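PDB 3EZH: Nitrate/nitrite sensor protein narX from Escherichia coli K12, which senses nitrate and nitrite as a membrane-bound histidine kinase, signalling nitrate availability to NarL and that of both anions to NarP. Local coordinates for residues N11-L16 / A47-A52; S15-S20 / A95-L100; R22-V27 / Q81-V86; E54-L59 / S102-T107. All coordinates share one frame; numbering follows the deposited sequence.

Contact 1. Residues N11-L16 / A47-A52; sequences NKAGSL and AELTRA
E48 meets K12 at the start of this crossing, and the two side chains pass each other at about a right angle. The glutamate is extended, with CG anti to the backbone N (chi1 -174°), and this brings OE2 up against the aliphatic part of the lysine, 4.1 Å from K12 CG. The K12 chain bends at chi2 (-62°) and carries its ammonium group elsewhere, leaving NZ 6.4 Å from E48 OE2. Any attraction between the opposite charges is therefore probably long-range, and the touch itself is between carboxylate and methylene. E48 also leans on H8 and A9, one turn earlier in helix 6-25.

L49 comes next and supplies most of the apolar surface from its side. Its two methyls divide the work. CD1 sits against the turn at A13, 3.9 Å from A13 N and 4.0 Å from A13 CB, while CD2 meets L16 CD1 tip to tip at 3.8 Å. L62 of helix 59-79 touches L49 as well.

The axes of segments 11-16 and 47-52 pass 10.4 Å apart at 105°, far from the near-alignment of bundle neighbours. The arrangement illustrates how a short crosswise helix, 47-56, can be held mainly through one leucine to a long core helix of a four-helix bundle, here that of the NarX sensor domain.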
loop_
_atom_site.group_PDB
_atom_site.type_symbol
_atom_site.label_atom_id
_atom_site.label_comp_id
_atom_site.label_asym_id
_atom_site.label_seq_id
_atom_site.Cartn_x
_atom_site.Cartn_y
_atom_site.Cartn_z
ATOM N N ASN A 11 -4.627 4.954 -5.096
ATOM C CA ASN A 11 -4.360 3.507 -5.099
ATOM C C ASN A 11 -2.969 3.208 -5.605
ATOM O O ASN A 11 -2.188 2.462 -4.993
ATOM C CB ASN A 11 -5.396 2.791 -6.032
ATOM C CG ASN A 11 -5.288 1.260 -6.015
ATOM O OD1 ASN A 11 -4.455 0.700 -5.326
ATOM N ND2 ASN A 11 -6.171 0.560 -6.819
ATOM N N LYS A 12 -2.635 3.744 -6.765
ATOM C CA LYS A 12 -1.347 3.461 -7.346
ATOM C C LYS A 12 -0.169 4.013 -6.504
ATOM O O LYS A 12 0.823 3.319 -6.339
ATOM C CB LYS A 12 -1.273 4.011 -8.763
ATOM C CG LYS A 12 -1.772 3.016 -9.803
ATOM C CD LYS A 12 -0.892 1.782 -9.773
ATOM C CE LYS A 12 -1.111 0.865 -10.960
ATOM N NZ LYS A 12 0.083 -0.009 -11.183
ATOM N N ALA A 13 -0.303 5.232 -5.997
ATOM C CA ALA A 13 0.780 5.794 -5.159
ATOM C C ALA A 13 0.907 4.966 -3.872
ATOM O O ALA A 13 2.025 4.655 -3.416
ATOM C CB ALA A 13 0.456 7.247 -4.811
ATOM N N GLY A 14 -0.231 4.655 -3.249
ATOM C CA GLY A 14 -0.144 3.817 -2.049
ATOM C C GLY A 14 0.507 2.490 -2.356
ATOM O O GLY A 14 1.264 1.942 -1.555
ATOM N N SER A 15 0.236 1.929 -3.533
ATOM C CA SER A 15 0.830 0.638 -3.831
ATOM C C SER A 15 2.348 0.630 -3.826
ATOM O O SER A 15 2.944 -0.427 -3.700
ATOM C CB SER A 15 0.307 0.069 -5.163
ATOM O OG SER A 15 1.036 0.570 -6.303
ATOM N N LEU A 16 2.985 1.789 -4.018
ATOM C CA LEU A 16 4.428 1.815 -3.939
ATOM C C LEU A 16 4.926 1.384 -2.539
ATOM O O LEU A 16 6.063 0.939 -2.413
ATOM C CB LEU A 16 4.946 3.258 -4.196
ATOM C CG LEU A 16 4.708 3.658 -5.669
ATOM C CD1 LEU A 16 4.949 5.193 -5.793
ATOM C CD2 LEU A 16 5.669 2.904 -6.625
ATOM N N ALA A 47 3.064 9.034 -15.707
ATOM C CA ALA A 47 2.540 10.366 -15.927
ATOM C C ALA A 47 1.369 10.589 -14.969
ATOM O O ALA A 47 1.105 11.706 -14.507
ATOM C CB ALA A 47 2.071 10.504 -17.391
ATOM N N GLU A 48 0.660 9.508 -14.664
ATOM C CA GLU A 48 -0.482 9.581 -13.769
ATOM C C GLU A 48 -0.119 10.077 -12.354
ATOM O O GLU A 48 -0.867 10.867 -11.743
ATOM C CB GLU A 48 -1.124 8.201 -13.648
ATOM C CG GLU A 48 -2.415 8.191 -12.851
ATOM C CD GLU A 48 -2.812 6.797 -12.398
ATOM O OE1 GLU A 48 -3.823 6.687 -11.661
ATOM O OE2 GLU A 48 -2.118 5.815 -12.768
ATOM N N LEU A 49 1.002 9.584 -11.817
ATOM C CA LEU A 49 1.434 10.010 -10.473
ATOM C C LEU A 49 1.950 11.436 -10.525
ATOM O O LEU A 49 1.705 12.209 -9.609
ATOM C CB LEU A 49 2.575 9.156 -9.941
ATOM C CG LEU A 49 2.237 8.582 -8.577
ATOM C CD1 LEU A 49 1.043 7.644 -8.772
ATOM C CD2 LEU A 49 3.448 7.830 -8.008
ATOM N N THR A 50 2.696 11.774 -11.569
ATOM C CA THR A 50 3.225 13.148 -11.689
ATOM C C THR A 50 2.052 14.129 -11.806
ATOM O O THR A 50 2.000 15.124 -11.086
ATOM C CB THR A 50 4.177 13.288 -12.886
ATOM O OG1 THR A 50 5.329 12.491 -12.629
ATOM C CG2 THR A 50 4.626 14.748 -13.074
ATOM N N ARG A 51 1.060 13.818 -12.641
ATOM C CA ARG A 51 -0.073 14.714 -12.759
ATOM C C ARG A 51 -0.795 14.846 -11.396
ATOM O O ARG A 51 -1.262 15.924 -11.017
ATOM C CB ARG A 51 -1.014 14.179 -13.853
ATOM C CG ARG A 51 -2.494 14.349 -13.580
ATOM C CD ARG A 51 -3.375 14.128 -14.845
ATOM N NE ARG A 51 -2.985 12.968 -15.673
ATOM C CZ ARG A 51 -1.980 12.982 -16.551
ATOM N NH1 ARG A 51 -1.269 14.098 -16.709
ATOM N NH2 ARG A 51 -1.679 11.896 -17.265
ATOM N N ALA A 52 -0.870 13.745 -10.650
ATOM C CA ALA A 52 -1.555 13.805 -9.364
ATOM C C ALA A 52 -0.805 14.722 -8.390
ATOM O O ALA A 52 -1.418 15.501 -7.693
ATOM C CB ALA A 52 -1.685 12.386 -8.749
#

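Contact 2. Residues S15-S20 / A95-L100; sequences SLRMQS and AGLDQL. With NO3 (nitrate ion), chain C.
R17 and L97 lie alongside one another, pointing opposite ways, where helices 6-25 and 87-113 run nearly antiparallel. R17 CG rests on L97 CB at 3.6 Å, while L97 stands roughly perpendicular to L16, with L97 CD1 3.8 Å from L16 CB. Beyond this apolar base the arginine bends at chi3 (-71°), and its guanidinium turns two edges to two anions. On one, NH1 reaches D98 OD1 at 3.0 Å in a salt bridge to the anti side of the carboxylate; the two planes stand 76° apart. On the other, NE donates to nitrate O2 at 3.0 Å, and NH2 to nitrate O3, also at 3.0 Å and almost straight (175°). NH1 has a further partner in N11 of the second subunit, so bonds from several sides fix the group's rotation. A leucine in place of R17 would probably leave the nitrate without its charged donors from this chain and D98 without its mate. R17 NH2 of the second subunit also holds the ion. The geometry is that of a ligand site at a dimer interface, with an arginine from each subunit gripping one nitrate between paired four-helix bundles.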
loop_
_atom_site.group_PDB
_atom_site.type_symbol
_atom_site.label_atom_id
_atom_site.label_comp_id
_atom_site.label_asym_id
_atom_site.label_seq_id
_atom_site.Cartn_x
_atom_site.Cartn_y
_atom_site.Cartn_z
ATOM N N SER A 15 0.236 1.929 -3.533
ATOM C CA SER A 15 0.830 0.638 -3.831
ATOM C C SER A 15 2.348 0.630 -3.826
ATOM O O SER A 15 2.944 -0.427 -3.700
ATOM C CB SER A 15 0.307 0.069 -5.163
ATOM O OG SER A 15 1.036 0.570 -6.303
ATOM N N LEU A 16 2.985 1.789 -4.018
ATOM C CA LEU A 16 4.428 1.815 -3.939
ATOM C C LEU A 16 4.926 1.384 -2.539
ATOM O O LEU A 16 6.063 0.939 -2.413
ATOM C CB LEU A 16 4.946 3.258 -4.196
ATOM C CG LEU A 16 4.708 3.658 -5.669
ATOM C CD1 LEU A 16 4.949 5.193 -5.793
ATOM C CD2 LEU A 16 5.669 2.904 -6.625
ATOM N N ARG A 17 4.087 1.563 -1.514
ATOM C CA ARG A 17 4.494 1.176 -0.161
ATOM C C ARG A 17 4.535 -0.327 -0.110
ATOM O O ARG A 17 5.468 -0.934 0.381
ATOM C CB ARG A 17 3.476 1.704 0.853
ATOM C CG ARG A 17 3.312 3.260 0.801
ATOM C CD ARG A 17 2.304 3.697 1.812
ATOM N NE ARG A 17 0.937 3.302 1.443
ATOM C CZ ARG A 17 -0.175 3.911 1.858
ATOM N NH1 ARG A 17 -0.133 4.981 2.690
ATOM N NH2 ARG A 17 -1.345 3.443 1.407
HETATM N N MSE A 18 3.467 -0.950 -0.606
HETATM C CA MSE A 18 3.498 -2.392 -0.647
HETATM C C MSE A 18 4.670 -2.894 -1.501
HETATM O O MSE A 18 5.334 -3.882 -1.137
HETATM C CB MSE A 18 2.183 -2.927 -1.283
HETATM C CG MSE A 18 2.132 -4.465 -1.389
HETATM SE SE MSE A 18 2.843 -5.141 -3.122
HETATM C CE MSE A 18 1.372 -4.665 -4.247
ATOM N N GLN A 19 4.951 -2.216 -2.637
ATOM C CA GLN A 19 5.986 -2.733 -3.497
ATOM C C GLN A 19 7.351 -2.648 -2.882
ATOM O O GLN A 19 8.241 -3.479 -3.200
ATOM C CB GLN A 19 5.917 -2.049 -4.864
ATOM C CG GLN A 19 4.625 -2.304 -5.635
ATOM C CD GLN A 19 4.661 -1.610 -7.010
ATOM O OE1 GLN A 19 5.568 -1.851 -7.797
ATOM N NE2 GLN A 19 3.703 -0.695 -7.257
ATOM N N SER A 20 7.491 -1.630 -1.998
ATOM C CA SER A 20 8.740 -1.457 -1.268
ATOM C C SER A 20 9.006 -2.625 -0.316
ATOM O O SER A 20 10.131 -3.181 -0.292
ATOM C CB SER A 20 8.717 -0.133 -0.441
ATOM O OG SER A 20 8.662 0.983 -1.320
ATOM N N ALA A 95 7.546 5.592 4.979
ATOM C CA ALA A 95 6.997 6.730 5.735
ATOM C C ALA A 95 6.900 7.960 4.836
ATOM O O ALA A 95 5.925 8.744 4.916
ATOM C CB ALA A 95 7.944 7.057 6.950
ATOM N N GLY A 96 7.912 8.173 3.990
ATOM C CA GLY A 96 7.869 9.294 3.047
ATOM C C GLY A 96 6.701 9.114 2.070
ATOM O O GLY A 96 6.040 10.056 1.694
ATOM N N LEU A 97 6.487 7.866 1.625
ATOM C CA LEU A 97 5.317 7.620 0.739
ATOM C C LEU A 97 4.031 7.904 1.481
ATOM O O LEU A 97 3.076 8.375 0.871
ATOM C CB LEU A 97 5.292 6.155 0.250
ATOM C CG LEU A 97 6.357 5.891 -0.846
ATOM C CD1 LEU A 97 6.587 4.311 -0.964
ATOM C CD2 LEU A 97 5.915 6.499 -2.151
ATOM N N ASP A 98 3.963 7.595 2.783
ATOM C CA ASP A 98 2.771 7.827 3.595
ATOM C C ASP A 98 2.473 9.336 3.552
ATOM O O ASP A 98 1.323 9.740 3.447
ATOM C CB ASP A 98 2.965 7.500 5.098
ATOM C CG ASP A 98 2.734 6.051 5.447
ATOM O OD1 ASP A 98 2.095 5.320 4.667
ATOM O OD2 ASP A 98 3.173 5.647 6.556
ATOM N N GLN A 99 3.519 10.166 3.657
ATOM C CA GLN A 99 3.278 11.614 3.626
ATOM C C GLN A 99 2.771 12.068 2.290
ATOM O O GLN A 99 1.878 12.923 2.224
ATOM C CB GLN A 99 4.547 12.394 3.953
ATOM C CG GLN A 99 5.034 12.162 5.332
ATOM C CD GLN A 99 5.935 13.297 5.719
ATOM O OE1 GLN A 99 7.151 13.185 5.678
ATOM N NE2 GLN A 99 5.326 14.426 6.063
ATOM N N LEU A 100 3.269 11.453 1.211
ATOM C CA LEU A 100 2.838 11.801 -0.118
ATOM C C LEU A 100 1.357 11.418 -0.345
ATOM O O LEU A 100 0.538 12.212 -0.828
ATOM C CB LEU A 100 3.700 11.088 -1.150
ATOM C CG LEU A 100 3.266 11.408 -2.578
ATOM C CD1 LEU A 100 3.834 12.789 -2.991
ATOM C CD2 LEU A 100 3.841 10.338 -3.539
HETATM N N NO3 C . -0.380 0.351 -0.123
HETATM O O1 NO3 C . -0.090 -0.629 -0.836
HETATM O O2 NO3 C . 0.189 0.430 0.922
HETATM O O3 NO3 C . -1.236 1.138 -0.529
#

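Contact 3. Residues R22-V27 / Q81-V86; sequences RLLAAV and QNRETV
V27 and R83 bring their CA atoms to 5.9 Å, where helix 6-25 has given way to an extended residue and the connection 81-86 makes a short turn before helix 87-113. Around this approach, side chains of each segment rest on the backbone of the other. V27 points its CG1 at the peptide between N82 and R83, 3.6 Å from N82 C, while its CB lies 4.0 Å from R83 CG. The same R83 CG sits 3.5 Å from L24 O, the carbonyl that accepts the backbone N-H of V27 as the helix ends.

L24 completes the apolar layer. With CG anti to the backbone N (chi1 -176°), its CD1 swings across to V86 CG2 at 3.6 Å, the two side chains lying side by side and head to tail. V86 occupies the N-cap position of helix 87-113, and A76 and L77 of helix 59-79 touch its side chain too. The turn is braced from within by T85 OG1, which donates to N82 O at 3.0 Å.

R83 has a second task. Beyond a bend at chi3 (-73°), its NH1 is hydrogen-bonded to V27 O of the second subunit and weakly to A25 O there, while R83 of that subunit returns the bonds to V27 and A25 of this chain. The motif is a helix end closed over by an interhelix connection at one end of a four-helix bundle, made twice and joined across the dimer by reciprocal arginine hydrogen bonds.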
loop_
_atom_site.group_PDB
_atom_site.type_symbol
_atom_site.label_atom_id
_atom_site.label_comp_id
_atom_site.label_asym_id
_atom_site.label_seq_id
_atom_site.Cartn_x
_atom_site.Cartn_y
_atom_site.Cartn_z
ATOM N N ARG A 22 7.474 -5.490 -0.441
ATOM C CA ARG A 22 7.559 -6.752 -1.202
ATOM C C ARG A 22 8.993 -6.982 -1.682
ATOM O O ARG A 22 9.452 -8.138 -1.681
ATOM C CB ARG A 22 6.570 -6.732 -2.415
ATOM C CG ARG A 22 6.701 -8.003 -3.317
ATOM C CD ARG A 22 5.404 -8.018 -4.220
ATOM N NE ARG A 22 5.510 -7.017 -5.263
ATOM C CZ ARG A 22 4.542 -6.708 -6.142
ATOM N NH1 ARG A 22 3.349 -7.318 -6.088
ATOM N NH2 ARG A 22 4.797 -5.813 -7.127
ATOM N N LEU A 23 9.716 -5.928 -2.143
ATOM C CA LEU A 23 11.096 -6.142 -2.535
ATOM C C LEU A 23 11.942 -6.486 -1.290
ATOM O O LEU A 23 12.835 -7.285 -1.350
ATOM C CB LEU A 23 11.636 -4.877 -3.217
ATOM C CG LEU A 23 11.264 -4.731 -4.695
ATOM C CD1 LEU A 23 11.627 -3.348 -5.293
ATOM C CD2 LEU A 23 12.066 -5.802 -5.486
ATOM N N LEU A 24 11.647 -5.857 -0.147
ATOM C CA LEU A 24 12.425 -6.192 1.062
ATOM C C LEU A 24 12.233 -7.658 1.419
ATOM O O LEU A 24 13.174 -8.344 1.783
ATOM C CB LEU A 24 12.018 -5.285 2.231
ATOM C CG LEU A 24 12.914 -5.561 3.495
ATOM C CD1 LEU A 24 14.389 -5.180 3.253
ATOM C CD2 LEU A 24 12.362 -4.745 4.633
ATOM N N ALA A 25 10.980 -8.118 1.375
ATOM C CA ALA A 25 10.684 -9.516 1.684
ATOM C C ALA A 25 11.358 -10.478 0.732
ATOM O O ALA A 25 11.422 -11.675 1.038
ATOM C CB ALA A 25 9.193 -9.746 1.654
ATOM N N ALA A 26 11.834 -10.021 -0.418
ATOM C CA ALA A 26 12.496 -10.914 -1.388
ATOM C C ALA A 26 14.014 -10.890 -1.334
ATOM O O ALA A 26 14.687 -11.594 -2.115
ATOM C CB ALA A 26 12.039 -10.587 -2.829
ATOM N N VAL A 27 14.548 -10.087 -0.401
ATOM C CA VAL A 27 15.973 -9.965 -0.212
ATOM C C VAL A 27 16.575 -11.267 0.356
ATOM O O VAL A 27 16.051 -11.819 1.305
ATOM C CB VAL A 27 16.295 -8.820 0.792
ATOM C CG1 VAL A 27 17.786 -8.914 1.215
ATOM C CG2 VAL A 27 16.087 -7.482 0.081
ATOM N N GLN A 81 22.747 -8.397 0.991
ATOM C CA GLN A 81 22.836 -9.830 1.137
ATOM C C GLN A 81 21.889 -10.294 2.251
ATOM O O GLN A 81 21.711 -11.507 2.450
ATOM C CB GLN A 81 24.263 -10.225 1.475
ATOM C CG GLN A 81 25.320 -9.772 0.471
ATOM C CD GLN A 81 26.716 -10.014 1.015
ATOM O OE1 GLN A 81 27.264 -11.116 0.894
ATOM N NE2 GLN A 81 27.287 -8.994 1.663
ATOM N N ASN A 82 21.317 -9.354 3.014
ATOM C CA ASN A 82 20.371 -9.713 4.076
ATOM C C ASN A 82 19.419 -8.512 4.349
ATOM O O ASN A 82 19.729 -7.374 3.957
ATOM C CB ASN A 82 21.093 -10.192 5.336
ATOM C CG ASN A 82 21.959 -9.137 5.956
ATOM O OD1 ASN A 82 23.046 -9.441 6.460
ATOM N ND2 ASN A 82 21.494 -7.895 5.950
ATOM N N ARG A 83 18.255 -8.777 4.909
ATOM C CA ARG A 83 17.252 -7.726 5.128
ATOM C C ARG A 83 17.687 -6.573 6.027
ATOM O O ARG A 83 17.274 -5.445 5.831
ATOM C CB ARG A 83 15.972 -8.342 5.688
ATOM C CG ARG A 83 15.163 -9.164 4.595
ATOM C CD ARG A 83 14.067 -9.959 5.266
ATOM N NE ARG A 83 14.625 -11.102 6.010
ATOM C CZ ARG A 83 13.906 -11.892 6.821
ATOM N NH1 ARG A 83 12.610 -11.670 7.034
ATOM N NH2 ARG A 83 14.477 -12.964 7.364
ATOM N N GLU A 84 18.555 -6.877 6.976
ATOM C CA GLU A 84 19.033 -5.897 7.960
ATOM C C GLU A 84 19.805 -4.757 7.325
ATOM O O GLU A 84 19.773 -3.583 7.783
ATOM C CB GLU A 84 19.925 -6.666 8.941
ATOM C CG GLU A 84 20.140 -6.050 10.286
ATOM C CD GLU A 84 20.927 -6.999 11.176
ATOM O OE1 GLU A 84 21.988 -7.479 10.714
ATOM O OE2 GLU A 84 20.488 -7.269 12.322
ATOM N N THR A 85 20.515 -5.039 6.258
ATOM C CA THR A 85 21.282 -3.971 5.637
ATOM C C THR A 85 20.410 -2.955 4.874
ATOM O O THR A 85 20.892 -1.924 4.400
ATOM C CB THR A 85 22.334 -4.535 4.705
ATOM O OG1 THR A 85 21.692 -5.147 3.590
ATOM C CG2 THR A 85 23.141 -5.596 5.423
ATOM N N VAL A 86 19.115 -3.231 4.740
ATOM C CA VAL A 86 18.300 -2.268 4.034
ATOM C C VAL A 86 16.953 -2.029 4.671
ATOM O O VAL A 86 16.173 -1.212 4.178
ATOM C CB VAL A 86 18.092 -2.697 2.562
ATOM C CG1 VAL A 86 19.343 -2.425 1.785
ATOM C CG2 VAL A 86 17.741 -4.219 2.481
#

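Contact 4. Residues E54-L59 / S102-T107; sequences ERDGQL and SGFDRT
D56 lies between T107 and F104, with its carboxylate oxygens divided between them. Its CG is anti to the carbonyl carbon (chi1 -51°), which aims the group at helix 87-113: OD1 comes 3.2 Å from T107 CG2, and OD2 lies 3.6 Å from F104 CG. Carboxylate and ring planes are turned 60° apart. The charge is answered by R111, which makes a salt bridge to OD1. An alanine at D56 would probably leave R111 without that mate and open a gap beside T107 and F104.

T107 offers its methyl to D56, while its OG1 stands 3.4 Å from D56 O, a weak bond at most, with G103 O competing for the same proton. Q58 folds back at chi2 (-78°), laying its amide over G103 with NE2 3.9 Å from G103 CA; a side chain at this glycine would collide with that amide. Q58 CB meets the F104 ring at its edge, 4.2 Å from CE1.

Between D56 and Q58, G57 takes a positive phi and ends helix 47-56 in a Schellman motif. Q58 is then the N-cap of helix 59-79, a helix-to-helix turn packed against the last helix of the four-helix bundle.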
loop_
_atom_site.group_PDB
_atom_site.type_symbol
_atom_site.label_atom_id
_atom_site.label_comp_id
_atom_site.label_asym_id
_atom_site.label_seq_id
_atom_site.Cartn_x
_atom_site.Cartn_y
_atom_site.Cartn_z
ATOM N N GLU A 54 1.182 17.167 -9.140
ATOM C CA GLU A 54 1.000 18.565 -9.571
ATOM C C GLU A 54 -0.334 19.126 -9.068
ATOM O O GLU A 54 -0.369 20.171 -8.438
ATOM C CB GLU A 54 1.134 18.627 -11.103
ATOM C CG GLU A 54 2.533 18.145 -11.480
ATOM C CD GLU A 54 2.870 18.206 -12.959
ATOM O OE1 GLU A 54 1.952 18.007 -13.792
ATOM O OE2 GLU A 54 4.078 18.429 -13.273
ATOM N N ARG A 55 -1.423 18.383 -9.255
ATOM C CA ARG A 55 -2.747 18.812 -8.814
ATOM C C ARG A 55 -2.830 18.948 -7.320
ATOM O O ARG A 55 -3.504 19.857 -6.831
ATOM C CB ARG A 55 -3.843 17.816 -9.279
ATOM C CG ARG A 55 -4.006 17.846 -10.791
ATOM C CD ARG A 55 -5.034 16.855 -11.356
ATOM N NE ARG A 55 -5.136 17.013 -12.817
ATOM C CZ ARG A 55 -5.918 16.285 -13.616
ATOM N NH1 ARG A 55 -6.692 15.324 -13.117
ATOM N NH2 ARG A 55 -5.934 16.526 -14.924
ATOM N N ASP A 56 -2.096 18.100 -6.608
ATOM C CA ASP A 56 -2.177 18.135 -5.145
ATOM C C ASP A 56 -1.104 18.899 -4.387
ATOM O O ASP A 56 -1.094 18.886 -3.136
ATOM C CB ASP A 56 -2.316 16.697 -4.586
ATOM C CG ASP A 56 -3.457 15.909 -5.278
ATOM O OD1 ASP A 56 -4.495 16.526 -5.613
ATOM O OD2 ASP A 56 -3.331 14.675 -5.494
ATOM N N GLY A 57 -0.244 19.609 -5.111
ATOM C CA GLY A 57 0.773 20.403 -4.437
ATOM C C GLY A 57 1.876 19.620 -3.768
ATOM O O GLY A 57 2.408 20.053 -2.725
ATOM N N GLN A 58 2.209 18.464 -4.342
ATOM C CA GLN A 58 3.245 17.573 -3.810
ATOM C C GLN A 58 4.374 17.226 -4.846
ATOM O O GLN A 58 5.066 16.216 -4.676
ATOM C CB GLN A 58 2.562 16.270 -3.355
ATOM C CG GLN A 58 1.509 16.418 -2.245
ATOM C CD GLN A 58 2.162 16.589 -0.891
ATOM O OE1 GLN A 58 3.132 15.906 -0.584
ATOM N NE2 GLN A 58 1.631 17.500 -0.071
ATOM N N LEU A 59 4.616 18.047 -5.875
ATOM C CA LEU A 59 5.628 17.658 -6.843
ATOM C C LEU A 59 7.039 17.527 -6.271
ATOM O O LEU A 59 7.784 16.595 -6.567
ATOM C CB LEU A 59 5.646 18.640 -8.006
ATOM C CG LEU A 59 6.472 18.240 -9.223
ATOM C CD1 LEU A 59 5.987 16.921 -9.813
ATOM C CD2 LEU A 59 6.330 19.353 -10.265
ATOM N N SER A 102 -0.913 10.862 1.957
ATOM C CA SER A 102 -1.707 11.700 2.882
ATOM C C SER A 102 -1.928 13.094 2.260
ATOM O O SER A 102 -2.973 13.744 2.466
ATOM C CB SER A 102 -0.963 11.916 4.206
ATOM O OG SER A 102 -1.089 10.762 5.023
ATOM N N GLY A 103 -0.926 13.562 1.532
ATOM C CA GLY A 103 -1.022 14.856 0.867
ATOM C C GLY A 103 -2.036 14.742 -0.255
ATOM O O GLY A 103 -2.873 15.650 -0.428
ATOM N N PHE A 104 -1.955 13.662 -1.036
ATOM C CA PHE A 104 -2.914 13.403 -2.119
ATOM C C PHE A 104 -4.327 13.339 -1.475
ATOM O O PHE A 104 -5.329 13.768 -2.075
ATOM C CB PHE A 104 -2.658 12.064 -2.794
ATOM C CG PHE A 104 -1.528 12.046 -3.817
ATOM C CD1 PHE A 104 -0.538 13.030 -3.851
ATOM C CD2 PHE A 104 -1.409 10.978 -4.698
ATOM C CE1 PHE A 104 0.532 12.910 -4.742
ATOM C CE2 PHE A 104 -0.345 10.862 -5.590
ATOM C CZ PHE A 104 0.647 11.844 -5.615
ATOM N N ASP A 105 -4.406 12.798 -0.258
ATOM C CA ASP A 105 -5.687 12.700 0.446
ATOM C C ASP A 105 -6.346 14.010 0.744
ATOM O O ASP A 105 -7.493 14.203 0.391
ATOM C CB ASP A 105 -5.561 11.994 1.806
ATOM C CG ASP A 105 -5.556 10.493 1.699
ATOM O OD1 ASP A 105 -5.545 9.825 2.755
ATOM O OD2 ASP A 105 -5.534 10.002 0.569
ATOM N N ARG A 106 -5.640 14.897 1.448
ATOM C CA ARG A 106 -6.247 16.152 1.840
ATOM C C ARG A 106 -6.827 16.859 0.650
ATOM O O ARG A 106 -8.018 17.184 0.620
ATOM C CB ARG A 106 -5.260 17.124 2.519
ATOM C CG ARG A 106 -5.983 18.385 2.980
ATOM C CD ARG A 106 -5.123 19.225 3.882
ATOM N NE ARG A 106 -3.948 19.666 3.153
ATOM C CZ ARG A 106 -3.964 20.659 2.267
ATOM N NH1 ARG A 106 -5.104 21.305 2.021
ATOM N NH2 ARG A 106 -2.838 21.004 1.640
ATOM N N THR A 107 -5.966 17.085 -0.335
ATOM C CA THR A 107 -6.331 17.808 -1.541
ATOM C C THR A 107 -7.419 17.129 -2.322
ATOM O O THR A 107 -8.396 17.772 -2.729
ATOM C CB THR A 107 -5.073 18.011 -2.399
ATOM O OG1 THR A 107 -4.099 18.665 -1.569
ATOM C CG2 THR A 107 -5.352 18.881 -3.609
#

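Helix 6-25 carries contacts 1, 2 and 3 in turn. Contacts 1 and 2 share S15 and L16, with centres 10 Å apart, and the centre of contact 3 lies 16 Å from that of contact 2. Contact 4 shares helix 47-56 with contact 1 and helix 87-113 with contact 2. It touches both: F104 packs on A13 and A52, and Q58 on L100. Along the chain contact 1 closes before contact 4 opens, whereas contact 3 crosses contact 4, and their centres lie 30 Å apart on opposite sides of the chain's centre. The nitrate site thus sits mid-bundle between two ends, and all four contacts reach the second subunit, consistent with signalling through a dimer.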